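Local coordinates for DNA damage response protein Rtt109, putative (Neosartorya fumigata, PDB 5ZB9), which probably transfers acetyl groups from acetyl-CoA to lysines of histones, notably histone H3, in DNA replication and the DNA damage response, at residues A37-P42 / H242-N247; L86-V91 / P257-D262. All blocks are in the same frame, centred on the assembly; numbering follows the deposited sequence.

Interaction 1 (A37-P42 / H242-N247); sequences ALFAAP and HQLCDN
A Cys sulfur-aromatic contact joins the loop that follows strand 22-35 to the C-terminal end of the short helix 241-244. The aromatic partner is F39. The sulfur belongs to C245, the first residue past the helix to leave helical backbone angles. C245 SG lies 3.9 Å from F39 CE1. It is 4.6 Å from the centroid of the F39 ring and 43° off the ring normal, so it meets the ring obliquely. F39 points its side chain toward the helix end, with CG beside its backbone N and anti to its carbonyl carbon (chi1 -61°). This brings the outer ring atoms to the helix end while the two backbones stay well apart: the nearest CA atoms, of F39 and C245, are 8.8 Å from each other. The next ring atom, F39 CZ, packs against the CB of L244 at 4.2 Å. The two side chains cross at about a right angle. F39 CZ is also 4.2 Å from L244 O, again oblique to the ring. The L244 side chain also touches M135 of strand 133-140. Nearby, D246 forms a salt bridge with R338. The contact is small: one ring against a cysteine sulfur, the CB of L244 and its carbonyl oxygen. It lies away from the CoA-binding residues. The attraction is probably mainly dispersion, with no hydrogen bond between the segments to fix the ring's rotation.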
ATOM      1  N   ALA A  37     -15.623  -6.348  -1.241  1.00 29.03           N
ATOM      2  CA  ALA A  37     -15.283  -5.621  -0.023  1.00 29.94           C
ATOM      3  C   ALA A  37     -13.967  -6.105   0.599  1.00 30.40           C
ATOM      4  O   ALA A  37     -13.600  -7.279   0.483  1.00 26.85           O
ATOM      5  CB  ALA A  37     -16.418  -5.741   0.996  1.00 24.36           C
ATOM      6  N   LEU A  38     -13.267  -5.189   1.258  1.00 24.55           N
ATOM      7  CA  LEU A  38     -12.067  -5.530   2.006  1.00 30.35           C
ATOM      8  C   LEU A  38     -12.398  -6.356   3.247  1.00 27.69           C
ATOM      9  O   LEU A  38     -11.642  -7.244   3.635  1.00 29.37           O
ATOM     10  CB  LEU A  38     -11.309  -4.262   2.410  1.00 25.04           C
ATOM     11  CG  LEU A  38     -10.566  -3.544   1.287  1.00 26.00           C
ATOM     12  CD1 LEU A  38      -9.908  -2.278   1.805  1.00 26.28           C
ATOM     13  CD2 LEU A  38      -9.538  -4.469   0.657  1.00 27.43           C
ATOM     14  N   PHE A  39     -13.527  -6.054   3.873  1.00 24.77           N
ATOM     15  CA  PHE A  39     -13.955  -6.799   5.052  1.00 30.51           C
ATOM     16  C   PHE A  39     -15.151  -7.694   4.750  1.00 31.93           C
ATOM     17  O   PHE A  39     -16.106  -7.267   4.103  1.00 35.30           O
ATOM     18  CB  PHE A  39     -14.305  -5.844   6.189  1.00 30.60           C
ATOM     19  CG  PHE A  39     -13.162  -4.992   6.630  1.00 30.31           C
ATOM     20  CD1 PHE A  39     -12.342  -5.396   7.670  1.00 28.08           C
ATOM     21  CD2 PHE A  39     -12.897  -3.783   5.998  1.00 30.55           C
ATOM     22  CE1 PHE A  39     -11.280  -4.610   8.076  1.00 31.22           C
ATOM     23  CE2 PHE A  39     -11.839  -2.992   6.398  1.00 24.75           C
ATOM     24  CZ  PHE A  39     -11.031  -3.402   7.438  1.00 30.02           C
ATOM     25  N   ALA A  40     -15.091  -8.935   5.214  1.00 29.11           N
ATOM     26  CA  ALA A  40     -16.234  -9.837   5.125  1.00 31.53           C
ATOM     27  C   ALA A  40     -17.389  -9.320   5.989  1.00 33.38           C
ATOM     28  O   ALA A  40     -17.170  -8.781   7.083  1.00 27.09           O
ATOM     29  CB  ALA A  40     -15.842 -11.247   5.545  1.00 24.52           C
ATOM     30  N   ALA A  41     -18.612  -9.475   5.485  1.00 29.99           N
ATOM     31  CA  ALA A  41     -19.808  -9.055   6.214  1.00 32.70           C
ATOM     32  C   ALA A  41     -20.091  -9.982   7.380  1.00 29.54           C
ATOM     33  O   ALA A  41     -19.890 -11.192   7.278  1.00 32.82           O
ATOM     34  CB  ALA A  41     -21.015  -9.007   5.285  1.00 37.54           C
ATOM     35  N   PRO A  42     -20.554  -9.416   8.500  1.00 30.50           N
ATOM     36  CA  PRO A  42     -20.999 -10.224   9.638  1.00 34.09           C
ATOM     37  C   PRO A  42     -22.283 -10.958   9.272  1.00 39.36           C
ATOM     38  O   PRO A  42     -22.928 -10.573   8.294  1.00 38.93           O
ATOM     39  CB  PRO A  42     -21.249  -9.187  10.745  1.00 31.53           C
ATOM     40  CG  PRO A  42     -20.738  -7.884  10.210  1.00 42.30           C
ATOM     41  CD  PRO A  42     -20.771  -7.981   8.726  1.00 33.13           C
ATOM     42  N   HIS A 242     -10.329  -0.532  16.195  1.00 33.40           N
ATOM     43  CA  HIS A 242     -11.469   0.348  16.407  1.00 39.26           C
ATOM     44  C   HIS A 242     -11.570   1.472  15.387  1.00 35.98           C
ATOM     45  O   HIS A 242     -12.634   2.063  15.230  1.00 39.15           O
ATOM     46  CB  HIS A 242     -11.429   0.908  17.828  1.00 36.25           C
ATOM     47  CG  HIS A 242     -11.633  -0.147  18.869  1.00 52.32           C
ATOM     48  ND1 HIS A 242     -10.586  -0.811  19.473  1.00 59.19           N
ATOM     49  CD2 HIS A 242     -12.765  -0.705  19.358  1.00 46.75           C
ATOM     50  CE1 HIS A 242     -11.066  -1.711  20.315  1.00 50.23           C
ATOM     51  NE2 HIS A 242     -12.384  -1.669  20.262  1.00 48.68           N
ATOM     52  N   GLN A 243     -10.484   1.749  14.672  1.00 31.13           N
ATOM     53  CA  GLN A 243     -10.528   2.769  13.625  1.00 31.73           C
ATOM     54  C   GLN A 243     -10.960   2.183  12.282  1.00 30.54           C
ATOM     55  O   GLN A 243     -11.466   2.893  11.418  1.00 28.29           O
ATOM     56  CB  GLN A 243      -9.173   3.454  13.479  1.00 31.28           C
ATOM     57  CG  GLN A 243      -8.699   4.175  14.727  1.00 29.82           C
ATOM     58  CD  GLN A 243      -7.549   5.120  14.438  1.00 38.64           C
ATOM     59  OE1 GLN A 243      -7.737   6.173  13.822  1.00 38.96           O
ATOM     60  NE2 GLN A 243      -6.347   4.747  14.873  1.00 37.30           N
ATOM     61  N   LEU A 244     -10.770   0.880  12.125  1.00 32.30           N
ATOM     62  CA  LEU A 244     -11.072   0.199  10.873  1.00 32.99           C
ATOM     63  C   LEU A 244     -12.421  -0.512  10.889  1.00 34.20           C
ATOM     64  O   LEU A 244     -13.044  -0.683   9.845  1.00 37.11           O
ATOM     65  CB  LEU A 244      -9.975  -0.817  10.565  1.00 33.69           C
ATOM     66  CG  LEU A 244      -8.844  -0.405   9.632  1.00 38.43           C
ATOM     67  CD1 LEU A 244      -8.371   1.012   9.923  1.00 32.92           C
ATOM     68  CD2 LEU A 244      -7.703  -1.407   9.757  1.00 27.61           C
ATOM     69  N   CYS A 245     -12.857  -0.939  12.071  1.00 35.04           N
ATOM     70  CA  CYS A 245     -14.081  -1.733  12.199  1.00 41.44           C
ATOM     71  C   CYS A 245     -15.120  -1.103  13.117  1.00 40.82           C
ATOM     72  O   CYS A 245     -14.814  -0.698  14.236  1.00 49.04           O
ATOM     73  CB  CYS A 245     -13.741  -3.125  12.711  1.00 44.16           C
ATOM     74  SG  CYS A 245     -12.592  -3.992  11.646  1.00 45.87           S
ATOM     75  N   ASP A 246     -16.355  -1.041  12.637  1.00 45.50           N
ATOM     76  CA  ASP A 246     -17.453  -0.446  13.392  1.00 54.91           C
ATOM     77  C   ASP A 246     -17.914  -1.343  14.535  1.00 52.41           C
ATOM     78  O   ASP A 246     -18.369  -0.859  15.570  1.00 50.16           O
ATOM     79  CB  ASP A 246     -18.629  -0.148  12.465  1.00 56.70           C
ATOM     80  CG  ASP A 246     -19.134  -1.392  11.752  1.00 75.25           C
ATOM     81  OD1 ASP A 246     -18.534  -1.777  10.719  1.00 75.70           O
ATOM     82  OD2 ASP A 246     -20.130  -1.987  12.228  1.00 75.03           O
ATOM     83  N   ASN A 247     -17.793  -2.652  14.339  1.00 47.50           N
ATOM     84  CA  ASN A 247     -18.200  -3.617  15.346  1.00 46.15           C
ATOM     85  C   ASN A 247     -17.053  -4.539  15.721  1.00 47.36           C
ATOM     86  O   ASN A 247     -16.869  -5.593  15.117  1.00 47.60           O
ATOM     87  CB  ASN A 247     -19.393  -4.434  14.848  1.00 46.31           C
ATOM     88  CG  ASN A 247     -19.878  -5.451  15.871  1.00 51.01           C
ATOM     89  OD1 ASN A 247     -19.474  -5.435  17.039  1.00 43.50           O
ATOM     90  ND2 ASN A 247     -20.756  -6.347  15.430  1.00 50.83           N
TER

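Interaction 2 (L86-V91 / P257-D262); sequences LTTIFV and PRFPDD
F90 and F259 form an offset stack between strand 86-96 and the loop before helix 266-272. The F90 side chain leaves the strand with CG anti to its backbone N (chi1 173°), which lays the ring flat against one face of the F259 ring. At its base, F90 CB meets F259 CE1 at 3.7 Å. One bond further, F90 CG sits 3.5 Å from F259 CD1. F90 CD1 reaches F259 CD1 and CG about equally, near the middle of the overlap, and F90 CD2 meets F259 CD1 at 3.8 Å. F90 CE1 faces F259 CG, and F90 CZ, at the tip, comes 3.5 Å from F259 CB. The two side chains thus run antiparallel, one lying over the other. The centroids of the F90 and F259 rings are 4.1 Å apart and their planes are only 5° from parallel. F259 CB also makes a CH-pi contact over the face of F90. On the flank, F90 CE2 touches P260 CD at 4.0 Å. T88 CG2 meets the far end of F259 at the ring edge, 3.8 Å from F259 CZ. F259 starts a type II beta turn that ends at D262, where OD1 accepts a hydrogen bond from the backbone N of the acetyllysine at position 264. Held by broad ring overlap without hydrogen bonds across it, the contact is an apolar, buried seam between sheet and loop.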
ATOM      1  N   LEU A  86     -14.328   4.757   4.502  1.00 32.94           N
ATOM      2  CA  LEU A  86     -12.889   4.515   4.510  1.00 28.91           C
ATOM      3  C   LEU A  86     -12.274   4.582   3.118  1.00 30.61           C
ATOM      4  O   LEU A  86     -12.807   4.001   2.169  1.00 27.76           O
ATOM      5  CB  LEU A  86     -12.584   3.153   5.135  1.00 25.88           C
ATOM      6  CG  LEU A  86     -11.119   2.766   5.343  1.00 27.44           C
ATOM      7  CD1 LEU A  86     -10.421   3.709   6.333  1.00 20.38           C
ATOM      8  CD2 LEU A  86     -11.023   1.316   5.806  1.00 20.46           C
ATOM      9  N   THR A  87     -11.161   5.309   3.004  1.00 28.39           N
ATOM     10  CA  THR A  87     -10.285   5.214   1.839  1.00 26.77           C
ATOM     11  C   THR A  87      -9.071   4.372   2.212  1.00 26.63           C
ATOM     12  O   THR A  87      -8.413   4.629   3.222  1.00 23.71           O
ATOM     13  CB  THR A  87      -9.795   6.586   1.336  1.00 29.33           C
ATOM     14  OG1 THR A  87     -10.911   7.417   1.009  1.00 34.83           O
ATOM     15  CG2 THR A  87      -8.918   6.415   0.094  1.00 24.13           C
ATOM     16  N   THR A  88      -8.774   3.366   1.397  1.00 26.98           N
ATOM     17  CA  THR A  88      -7.616   2.525   1.653  1.00 25.15           C
ATOM     18  C   THR A  88      -6.650   2.554   0.489  1.00 22.08           C
ATOM     19  O   THR A  88      -6.993   2.176  -0.626  1.00 24.41           O
ATOM     20  CB  THR A  88      -8.019   1.069   1.934  1.00 22.56           C
ATOM     21  OG1 THR A  88      -8.870   1.032   3.083  1.00 25.74           O
ATOM     22  CG2 THR A  88      -6.782   0.224   2.210  1.00 23.07           C
ATOM     23  N   ILE A  89      -5.434   3.005   0.763  1.00 18.16           N
ATOM     24  CA  ILE A  89      -4.375   2.988  -0.224  1.00 18.38           C
ATOM     25  C   ILE A  89      -3.423   1.811   0.041  1.00 21.92           C
ATOM     26  O   ILE A  89      -2.648   1.816   1.001  1.00 19.03           O
ATOM     27  CB  ILE A  89      -3.623   4.313  -0.222  1.00 22.20           C
ATOM     28  CG1 ILE A  89      -4.603   5.453  -0.536  1.00 23.41           C
ATOM     29  CG2 ILE A  89      -2.500   4.294  -1.237  1.00 16.49           C
ATOM     30  CD1 ILE A  89      -3.951   6.805  -0.605  1.00 26.64           C
ATOM     31  N   PHE A  90      -3.508   0.792  -0.813  1.00 19.96           N
ATOM     32  CA  PHE A  90      -2.783  -0.452  -0.594  1.00 19.58           C
ATOM     33  C   PHE A  90      -1.716  -0.687  -1.646  1.00 19.55           C
ATOM     34  O   PHE A  90      -1.998  -0.633  -2.844  1.00 20.34           O
ATOM     35  CB  PHE A  90      -3.753  -1.640  -0.579  1.00 21.12           C
ATOM     36  CG  PHE A  90      -3.071  -2.975  -0.523  1.00 17.07           C
ATOM     37  CD1 PHE A  90      -2.478  -3.415   0.649  1.00 17.06           C
ATOM     38  CD2 PHE A  90      -3.021  -3.789  -1.643  1.00 16.96           C
ATOM     39  CE1 PHE A  90      -1.842  -4.652   0.704  1.00 17.60           C
ATOM     40  CE2 PHE A  90      -2.389  -5.025  -1.594  1.00 18.55           C
ATOM     41  CZ  PHE A  90      -1.798  -5.456  -0.419  1.00 18.26           C
ATOM     42  N   VAL A  91      -0.494  -0.953  -1.195  1.00 16.58           N
ATOM     43  CA  VAL A  91       0.603  -1.275  -2.103  1.00 18.27           C
ATOM     44  C   VAL A  91       0.536  -2.757  -2.459  1.00 22.63           C
ATOM     45  O   VAL A  91       0.638  -3.609  -1.578  1.00 21.04           O
ATOM     46  CB  VAL A  91       1.975  -0.960  -1.479  1.00 20.05           C
ATOM     47  CG1 VAL A  91       3.088  -1.189  -2.494  1.00 17.87           C
ATOM     48  CG2 VAL A  91       1.997   0.463  -0.936  1.00 16.42           C
ATOM     49  N   PRO A 257      -8.699  -7.021   7.005  1.00 27.37           N
ATOM     50  CA  PRO A 257      -8.944  -6.720   5.588  1.00 25.46           C
ATOM     51  C   PRO A 257      -8.334  -7.760   4.648  1.00 25.43           C
ATOM     52  O   PRO A 257      -7.270  -8.296   4.931  1.00 27.37           O
ATOM     53  CB  PRO A 257      -8.278  -5.354   5.406  1.00 26.96           C
ATOM     54  CG  PRO A 257      -7.188  -5.338   6.425  1.00 22.02           C
ATOM     55  CD  PRO A 257      -7.686  -6.129   7.600  1.00 22.68           C
ATOM     56  N   ARG A 258      -9.005  -8.033   3.535  1.00 26.21           N
ATOM     57  CA  ARG A 258      -8.558  -9.065   2.604  1.00 26.38           C
ATOM     58  C   ARG A 258      -7.987  -8.484   1.306  1.00 25.54           C
ATOM     59  O   ARG A 258      -8.724  -8.149   0.386  1.00 29.69           O
ATOM     60  CB  ARG A 258      -9.718 -10.019   2.307  1.00 28.32           C
ATOM     61  CG  ARG A 258     -10.182 -10.785   3.544  1.00 26.67           C
ATOM     62  CD  ARG A 258     -11.656 -11.153   3.500  1.00 30.69           C
ATOM     63  NE  ARG A 258     -12.086 -11.819   4.731  1.00 27.90           N
ATOM     64  CZ  ARG A 258     -12.170 -13.139   4.877  1.00 26.48           C
ATOM     65  NH1 ARG A 258     -11.860 -13.946   3.870  1.00 23.94           N
ATOM     66  NH2 ARG A 258     -12.562 -13.653   6.034  1.00 22.86           N
ATOM     67  N   PHE A 259      -6.662  -8.370   1.249  1.00 27.54           N
ATOM     68  CA  PHE A 259      -5.959  -7.816   0.093  1.00 25.11           C
ATOM     69  C   PHE A 259      -5.427  -8.928  -0.815  1.00 25.67           C
ATOM     70  O   PHE A 259      -5.227 -10.053  -0.354  1.00 26.68           O
ATOM     71  CB  PHE A 259      -4.797  -6.926   0.558  1.00 26.03           C
ATOM     72  CG  PHE A 259      -5.227  -5.707   1.316  1.00 22.80           C
ATOM     73  CD1 PHE A 259      -5.872  -4.661   0.668  1.00 24.69           C
ATOM     74  CD2 PHE A 259      -4.973  -5.595   2.675  1.00 22.69           C
ATOM     75  CE1 PHE A 259      -6.269  -3.529   1.363  1.00 22.08           C
ATOM     76  CE2 PHE A 259      -5.364  -4.461   3.379  1.00 23.46           C
ATOM     77  CZ  PHE A 259      -6.013  -3.426   2.720  1.00 23.28           C
ATOM     78  N   PRO A 260      -5.187  -8.613  -2.104  1.00 27.60           N
ATOM     79  CA  PRO A 260      -4.594  -9.559  -3.064  1.00 27.07           C
ATOM     80  C   PRO A 260      -3.218 -10.080  -2.646  1.00 33.71           C
ATOM     81  O   PRO A 260      -2.361  -9.287  -2.248  1.00 30.38           O
ATOM     82  CB  PRO A 260      -4.452  -8.735  -4.344  1.00 21.87           C
ATOM     83  CG  PRO A 260      -5.323  -7.567  -4.174  1.00 24.22           C
ATOM     84  CD  PRO A 260      -5.485  -7.309  -2.725  1.00 23.66           C
ATOM     85  N   ASP A 261      -3.022 -11.394  -2.742  1.00 37.07           N
ATOM     86  CA  ASP A 261      -1.719 -12.035  -2.537  1.00 32.35           C
ATOM     87  C   ASP A 261      -1.143 -11.834  -1.134  1.00 31.76           C
ATOM     88  O   ASP A 261       0.034 -12.087  -0.904  1.00 41.13           O
ATOM     89  CB  ASP A 261      -0.715 -11.535  -3.585  1.00 42.92           C
ATOM     90  CG  ASP A 261      -1.228 -11.702  -5.015  1.00 64.37           C
ATOM     91  OD1 ASP A 261      -2.012 -12.646  -5.259  1.00 64.29           O
ATOM     92  OD2 ASP A 261      -0.854 -10.889  -5.893  1.00 76.38           O
ATOM     93  N   ASP A 262      -1.976 -11.396  -0.201  1.00 26.56           N
ATOM     94  CA  ASP A 262      -1.560 -11.178   1.179  1.00 28.00           C
ATOM     95  C   ASP A 262      -1.507 -12.500   1.958  1.00 30.73           C
ATOM     96  O   ASP A 262      -2.490 -13.235   1.998  1.00 34.59           O
ATOM     97  CB  ASP A 262      -2.523 -10.193   1.852  1.00 25.29           C
ATOM     98  CG  ASP A 262      -2.064  -9.740   3.238  1.00 33.58           C
ATOM     99  OD1 ASP A 262      -1.468 -10.533   4.005  1.00 34.29           O
ATOM    100  OD2 ASP A 262      -2.328  -8.565   3.578  1.00 34.51           O
TER

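The centres of interactions 1 and 2 lie 13 Å apart, and the two contacts touch. Along the chain the segments alternate: 37-42, 86-91, 242-247, 257-262. Interaction 1 joins the loop after strand 22-35 to the end of helix 241-244, and interaction 2 joins the loop after that helix to strand 86-96 of the mixed sheet. L38 makes most of the link: its O makes a probable hydrogen bond to R258 N at 2.8 Å, and its CD2 packs against F259 CE1. F39 CE1 adds a contact with P257 N. Interaction 2 lies nearer the chain centre, on the strand carrying A94 and S96, which bind CoA in another structure of this protein; none is bound here. Interaction 1 continues this packing outward.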